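Local coordinates for protein succinylglutamate desuccinylase/aspartoacylase (Shewanella frigidimarina, PDB 3LWU) that binds a zinc ion in an M14-type carboxypeptidase-like domain and is probably a hydrolase of the succinylglutamate desuccinylase/aspartoacylase family, at residues Gly117-Val129 and Ser169-His183. Sequence-based numbering, arbitrary orientation.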
loop_
_atom_site.group_PDB
_atom_site.type_symbol
_atom_site.label_atom_id
_atom_site.label_comp_id
_atom_site.label_asym_id
_atom_site.label_seq_id
_atom_site.Cartn_x
_atom_site.Cartn_y
_atom_site.Cartn_z
ATOM N N GLY A 117 3.245 10.865 -0.977
ATOM C CA GLY A 117 3.877 10.718 0.326
ATOM C C GLY A 117 3.796 11.965 1.186
ATOM O O GLY A 117 4.244 11.947 2.350
ATOM N N VAL A 118 3.203 13.045 0.647
ATOM C CA VAL A 118 3.143 14.297 1.414
ATOM C C VAL A 118 2.128 14.220 2.548
ATOM O O VAL A 118 0.967 13.824 2.353
ATOM C CB VAL A 118 2.971 15.530 0.517
ATOM C CG1 VAL A 118 3.001 16.784 1.335
ATOM C CG2 VAL A 118 4.114 15.564 -0.537
ATOM N N ASN A 119 2.620 14.540 3.750
ATOM C CA ASN A 119 1.884 14.547 4.987
ATOM C C ASN A 119 0.751 15.573 4.893
ATOM O O ASN A 119 0.991 16.716 4.579
ATOM C CB ASN A 119 2.852 14.899 6.124
ATOM C CG ASN A 119 2.224 14.752 7.551
ATOM O OD1 ASN A 119 1.050 15.096 7.781
ATOM N ND2 ASN A 119 3.025 14.230 8.504
ATOM N N TRP A 120 -0.485 15.149 5.143
ATOM C CA TRP A 120 -1.612 16.027 4.983
ATOM C C TRP A 120 -1.481 17.225 5.917
ATOM O O TRP A 120 -1.908 18.314 5.582
ATOM C CB TRP A 120 -2.907 15.319 5.325
ATOM C CG TRP A 120 -3.276 14.110 4.492
ATOM C CD1 TRP A 120 -3.501 12.839 4.961
ATOM C CD2 TRP A 120 -3.504 14.060 3.080
ATOM N NE1 TRP A 120 -3.867 12.007 3.923
ATOM C CE2 TRP A 120 -3.882 12.735 2.762
ATOM C CE3 TRP A 120 -3.437 15.005 2.051
ATOM C CZ2 TRP A 120 -4.169 12.337 1.473
ATOM C CZ3 TRP A 120 -3.728 14.589 0.746
ATOM C CH2 TRP A 120 -4.113 13.279 0.483
ATOM N N ASN A 121 -0.894 17.015 7.099
ATOM C CA ASN A 121 -0.712 18.095 8.058
ATOM C C ASN A 121 0.498 18.980 7.818
ATOM O O ASN A 121 0.865 19.764 8.720
ATOM C CB ASN A 121 -0.695 17.568 9.484
ATOM C CG ASN A 121 -1.082 18.631 10.505
ATOM O OD1 ASN A 121 -1.897 19.533 10.241
ATOM N ND2 ASN A 121 -0.467 18.555 11.666
ATOM N N ARG A 122 1.121 18.877 6.644
ATOM C CA ARG A 122 2.255 19.732 6.266
ATOM C C ARG A 122 1.892 20.537 5.016
ATOM O O ARG A 122 2.745 21.075 4.365
ATOM C CB ARG A 122 3.512 18.897 5.937
ATOM C CG ARG A 122 4.119 18.041 7.079
ATOM C CD ARG A 122 5.196 18.730 7.957
ATOM N NE ARG A 122 4.554 19.257 9.169
ATOM C CZ ARG A 122 4.319 18.566 10.295
ATOM N NH1 ARG A 122 4.718 17.303 10.443
ATOM N NH2 ARG A 122 3.690 19.160 11.300
ATOM N N GLU A 123 0.613 20.624 4.701
ATOM C CA GLU A 123 0.130 21.163 3.460
ATOM C C GLU A 123 -0.520 22.539 3.619
ATOM O O GLU A 123 -1.043 23.069 2.659
ATOM C CB GLU A 123 -0.919 20.189 2.875
ATOM C CG GLU A 123 -0.360 18.861 2.298
ATOM C CD GLU A 123 0.359 19.050 0.948
ATOM O OE1 GLU A 123 1.392 19.720 0.899
ATOM O OE2 GLU A 123 -0.072 18.524 -0.085
ATOM N N TYR A 124 -0.516 23.113 4.824
ATOM C CA TYR A 124 -1.205 24.386 5.049
ATOM C C TYR A 124 -0.412 25.546 4.438
ATOM O O TYR A 124 0.773 25.407 4.075
ATOM C CB TYR A 124 -1.526 24.610 6.533
ATOM C CG TYR A 124 -2.614 23.676 7.020
ATOM C CD1 TYR A 124 -3.946 23.969 6.825
ATOM C CD2 TYR A 124 -2.297 22.463 7.618
ATOM C CE1 TYR A 124 -4.939 23.103 7.246
ATOM C CE2 TYR A 124 -3.295 21.566 8.025
ATOM C CZ TYR A 124 -4.601 21.900 7.836
ATOM O OH TYR A 124 -5.555 21.049 8.263
ATOM N N PHE A 125 -1.090 26.665 4.270
ATOM C CA PHE A 125 -0.530 27.801 3.531
ATOM C C PHE A 125 0.079 28.864 4.458
ATOM O O PHE A 125 -0.597 29.361 5.360
ATOM C CB PHE A 125 -1.624 28.456 2.687
ATOM C CG PHE A 125 -1.166 29.687 1.938
ATOM C CD1 PHE A 125 -0.112 29.611 1.044
ATOM C CD2 PHE A 125 -1.822 30.906 2.095
ATOM C CE1 PHE A 125 0.293 30.729 0.329
ATOM C CE2 PHE A 125 -1.415 32.014 1.389
ATOM C CZ PHE A 125 -0.349 31.920 0.506
ATOM N N ASP A 126 1.339 29.207 4.188
ATOM C CA ASP A 126 2.081 30.292 4.847
ATOM C C ASP A 126 1.910 31.552 4.019
ATOM O O ASP A 126 2.336 31.609 2.876
ATOM C CB ASP A 126 3.564 29.902 4.875
ATOM C CG ASP A 126 4.487 30.991 5.463
ATOM O OD1 ASP A 126 4.041 32.093 5.874
ATOM O OD2 ASP A 126 5.704 30.705 5.519
ATOM N N HIS A 127 1.280 32.571 4.592
ATOM C CA HIS A 127 0.954 33.783 3.829
ATOM C C HIS A 127 2.155 34.668 3.465
ATOM O O HIS A 127 2.049 35.460 2.528
ATOM C CB HIS A 127 -0.090 34.618 4.574
ATOM C CG HIS A 127 -1.416 33.937 4.729
ATOM N ND1 HIS A 127 -2.491 34.196 3.905
ATOM C CD2 HIS A 127 -1.842 33.011 5.621
ATOM C CE1 HIS A 127 -3.526 33.468 4.290
ATOM N NE2 HIS A 127 -3.157 32.735 5.323
ATOM N N ASN A 128 3.274 34.545 4.187
ATOM C CA ASN A 128 4.458 35.420 3.962
ATOM C C ASN A 128 4.057 36.898 3.857
ATOM O O ASN A 128 4.385 37.574 2.891
ATOM C CB ASN A 128 5.248 34.996 2.700
ATOM N N VAL A 129 3.295 37.372 4.841
ATOM C CA VAL A 129 2.751 38.737 4.819
ATOM C C VAL A 129 3.894 39.736 4.906
ATOM O O VAL A 129 4.747 39.602 5.774
ATOM C CB VAL A 129 1.811 39.001 6.033
ATOM C CG1 VAL A 129 1.294 40.451 6.012
ATOM C CG2 VAL A 129 0.645 37.981 6.088
ATOM N N SER A 169 -1.917 21.085 -5.596
ATOM C CA SER A 169 -2.014 19.652 -5.255
ATOM C C SER A 169 -3.313 19.284 -4.544
ATOM O O SER A 169 -3.995 20.143 -3.994
ATOM C CB SER A 169 -0.826 19.193 -4.405
ATOM O OG SER A 169 -0.880 19.805 -3.144
ATOM N N THR A 170 -3.628 17.991 -4.531
ATOM C CA THR A 170 -4.828 17.473 -3.856
ATOM C C THR A 170 -4.757 17.873 -2.383
ATOM O O THR A 170 -5.706 18.410 -1.821
ATOM C CB THR A 170 -4.883 15.928 -4.030
ATOM O OG1 THR A 170 -4.877 15.636 -5.431
ATOM C CG2 THR A 170 -6.061 15.284 -3.370
ATOM N N GLY A 171 -3.600 17.661 -1.779
ATOM C CA GLY A 171 -3.385 17.974 -0.351
ATOM C C GLY A 171 -3.433 19.465 -0.044
ATOM O O GLY A 171 -4.019 19.863 0.925
ATOM N N HIS A 172 -2.865 20.292 -0.902
ATOM C CA HIS A 172 -2.962 21.751 -0.722
ATOM C C HIS A 172 -4.428 22.229 -0.852
ATOM O O HIS A 172 -4.873 23.153 -0.147
ATOM C CB HIS A 172 -2.062 22.518 -1.723
ATOM C CG HIS A 172 -0.601 22.548 -1.365
ATOM N ND1 HIS A 172 0.401 22.552 -2.323
ATOM C CD2 HIS A 172 0.028 22.651 -0.168
ATOM C CE1 HIS A 172 1.580 22.605 -1.723
ATOM N NE2 HIS A 172 1.382 22.670 -0.417
ATOM N N ARG A 173 -5.185 21.644 -1.767
ATOM C CA ARG A 173 -6.590 22.051 -1.886
ATOM C C ARG A 173 -7.399 21.719 -0.632
ATOM O O ARG A 173 -8.169 22.549 -0.159
ATOM C CB ARG A 173 -7.262 21.408 -3.090
ATOM C CG ARG A 173 -8.750 21.701 -3.198
ATOM C CD ARG A 173 -9.260 21.100 -4.524
ATOM N NE ARG A 173 -8.805 21.898 -5.657
ATOM C CZ ARG A 173 -9.339 23.055 -6.028
ATOM N NH1 ARG A 173 -10.374 23.596 -5.399
ATOM N NH2 ARG A 173 -8.843 23.666 -7.054
ATOM N N LEU A 174 -7.234 20.510 -0.125
ATOM C CA LEU A 174 -7.824 20.142 1.156
ATOM C C LEU A 174 -7.443 21.176 2.251
ATOM O O LEU A 174 -8.316 21.760 2.902
ATOM C CB LEU A 174 -7.371 18.738 1.568
ATOM C CG LEU A 174 -7.722 18.349 3.025
ATOM C CD1 LEU A 174 -9.215 18.209 3.217
ATOM C CD2 LEU A 174 -6.992 17.108 3.408
ATOM N N ALA A 175 -6.141 21.416 2.397
ATOM C CA ALA A 175 -5.611 22.204 3.504
ATOM C C ALA A 175 -6.142 23.630 3.419
ATOM O O ALA A 175 -6.636 24.160 4.417
ATOM C CB ALA A 175 -4.102 22.147 3.517
ATOM N N VAL A 176 -6.110 24.212 2.219
ATOM C CA VAL A 176 -6.598 25.545 1.988
ATOM C C VAL A 176 -8.093 25.710 2.339
ATOM O O VAL A 176 -8.471 26.710 2.962
ATOM C CB VAL A 176 -6.304 25.992 0.530
ATOM C CG1 VAL A 176 -7.119 27.192 0.149
ATOM C CG2 VAL A 176 -4.841 26.292 0.393
ATOM N N ASN A 177 -8.935 24.746 1.951
ATOM C CA ASN A 177 -10.363 24.824 2.240
ATOM C C ASN A 177 -10.609 24.808 3.754
ATOM O O ASN A 177 -11.457 25.530 4.275
ATOM C CB ASN A 177 -11.101 23.632 1.604
ATOM C CG ASN A 177 -11.522 23.891 0.188
ATOM O OD1 ASN A 177 -11.006 23.282 -0.762
ATOM N ND2 ASN A 177 -12.487 24.743 0.029
ATOM N N LEU A 178 -9.854 23.983 4.468
ATOM C CA LEU A 178 -9.979 23.942 5.927
ATOM C C LEU A 178 -9.485 25.237 6.571
ATOM O O LEU A 178 -10.084 25.733 7.519
ATOM C CB LEU A 178 -9.228 22.756 6.509
ATOM C CG LEU A 178 -9.722 21.367 6.030
ATOM C CD1 LEU A 178 -8.867 20.267 6.647
ATOM C CD2 LEU A 178 -11.221 21.103 6.295
ATOM N N GLN A 179 -8.384 25.766 6.049
ATOM C CA GLN A 179 -7.699 26.898 6.619
ATOM C C GLN A 179 -8.561 28.155 6.455
ATOM O O GLN A 179 -8.595 29.030 7.366
ATOM C CB GLN A 179 -6.329 27.054 5.928
ATOM C CG GLN A 179 -5.418 28.140 6.488
ATOM C CD GLN A 179 -3.991 28.128 5.890
ATOM O OE1 GLN A 179 -3.511 27.116 5.367
ATOM N NE2 GLN A 179 -3.308 29.257 6.001
ATOM N N ALA A 180 -9.240 28.255 5.306
ATOM C CA ALA A 180 -10.140 29.386 5.017
ATOM C C ALA A 180 -11.203 29.502 6.094
ATOM O O ALA A 180 -11.512 30.603 6.534
ATOM C CB ALA A 180 -10.806 29.227 3.666
HETATM N N MSE A 181 -11.742 28.363 6.547
HETATM C CA MSE A 181 -12.688 28.371 7.675
HETATM C C MSE A 181 -11.991 28.688 9.010
HETATM O O MSE A 181 -12.504 29.486 9.805
HETATM C CB MSE A 181 -13.427 27.046 7.777
HETATM C CG MSE A 181 -14.441 26.818 6.683
HETATM SE SE MSE A 181 -15.362 25.083 6.927
HETATM C CE MSE A 181 -13.837 23.945 6.514
ATOM N N ALA A 182 -10.822 28.091 9.249
ATOM C CA ALA A 182 -10.100 28.289 10.515
ATOM C C ALA A 182 -9.752 29.762 10.726
ATOM O O ALA A 182 -9.824 30.289 11.844
ATOM C CB ALA A 182 -8.825 27.419 10.563
ATOM N N HIS A 183 -9.408 30.442 9.637
ATOM C CA HIS A 183 -9.028 31.858 9.695
ATOM C C HIS A 183 -10.167 32.781 10.182
ATOM O O HIS A 183 -9.895 33.859 10.673
ATOM C CB HIS A 183 -8.512 32.347 8.335
ATOM C CG HIS A 183 -7.061 32.066 8.085
ATOM N ND1 HIS A 183 -6.083 32.261 9.035
ATOM C CD2 HIS A 183 -6.416 31.625 6.970
ATOM C CE1 HIS A 183 -4.905 31.929 8.527
ATOM N NE2 HIS A 183 -5.075 31.559 7.268
HETATM O O HOH W 1 1.700 19.093 -2.076
#
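The side-chain amide of Gln179 grips the backbone of Phe125 at both ends: Phe125 N donates to Gln179 OE1 at 2.7 Å, nearly straight at 171°, and Gln179 NE2 returns a bond of 2.8 Å to Phe125 O. Each bond lands on a lone pair in the carbonyl plane. In this M14-type catalytic domain the pair of bonds pins an irregular loop, 117-129, along helix 170-182. With CG anti to the backbone N (chi1 -175°) and the chain extended beyond it, Gln179 reaches straight out to the loop. The second N-H of Gln179 NE2 goes to His183 NE2 at 3.2 Å. A leucine in place of Gln179 would probably leave Phe125 N and O without these partners and the loop less firmly held to the helix.

One turn back along the helix, Ala175 CB sits over a face of the Tyr124 ring, a CH-pi contact 4.0 Å from the centroid, while Tyr124 OH bonds to Gln59 of strand 56-60. Earlier in the loop, Trp120 and Asn119 approach the zinc site, and Asn119 OD1 accepts from the zinc ligand His63. The Trp120 ring turns an edge to the helix, CZ3 lying 3.6 Å from Gly171 CA; Glu123 OE2 comes to 3.4 Å from Gly171 CA, close against a residue without a side chain. The Glu123 carboxylate lies over one face of the His172 imidazole, their planes 33° apart. At the helix start Ser169 is the N-cap, its OG accepting from His172 N at 3.0 Å, and water 1 links Ser169 OG to Glu123 OE2, 2.7 Å from the water oxygen.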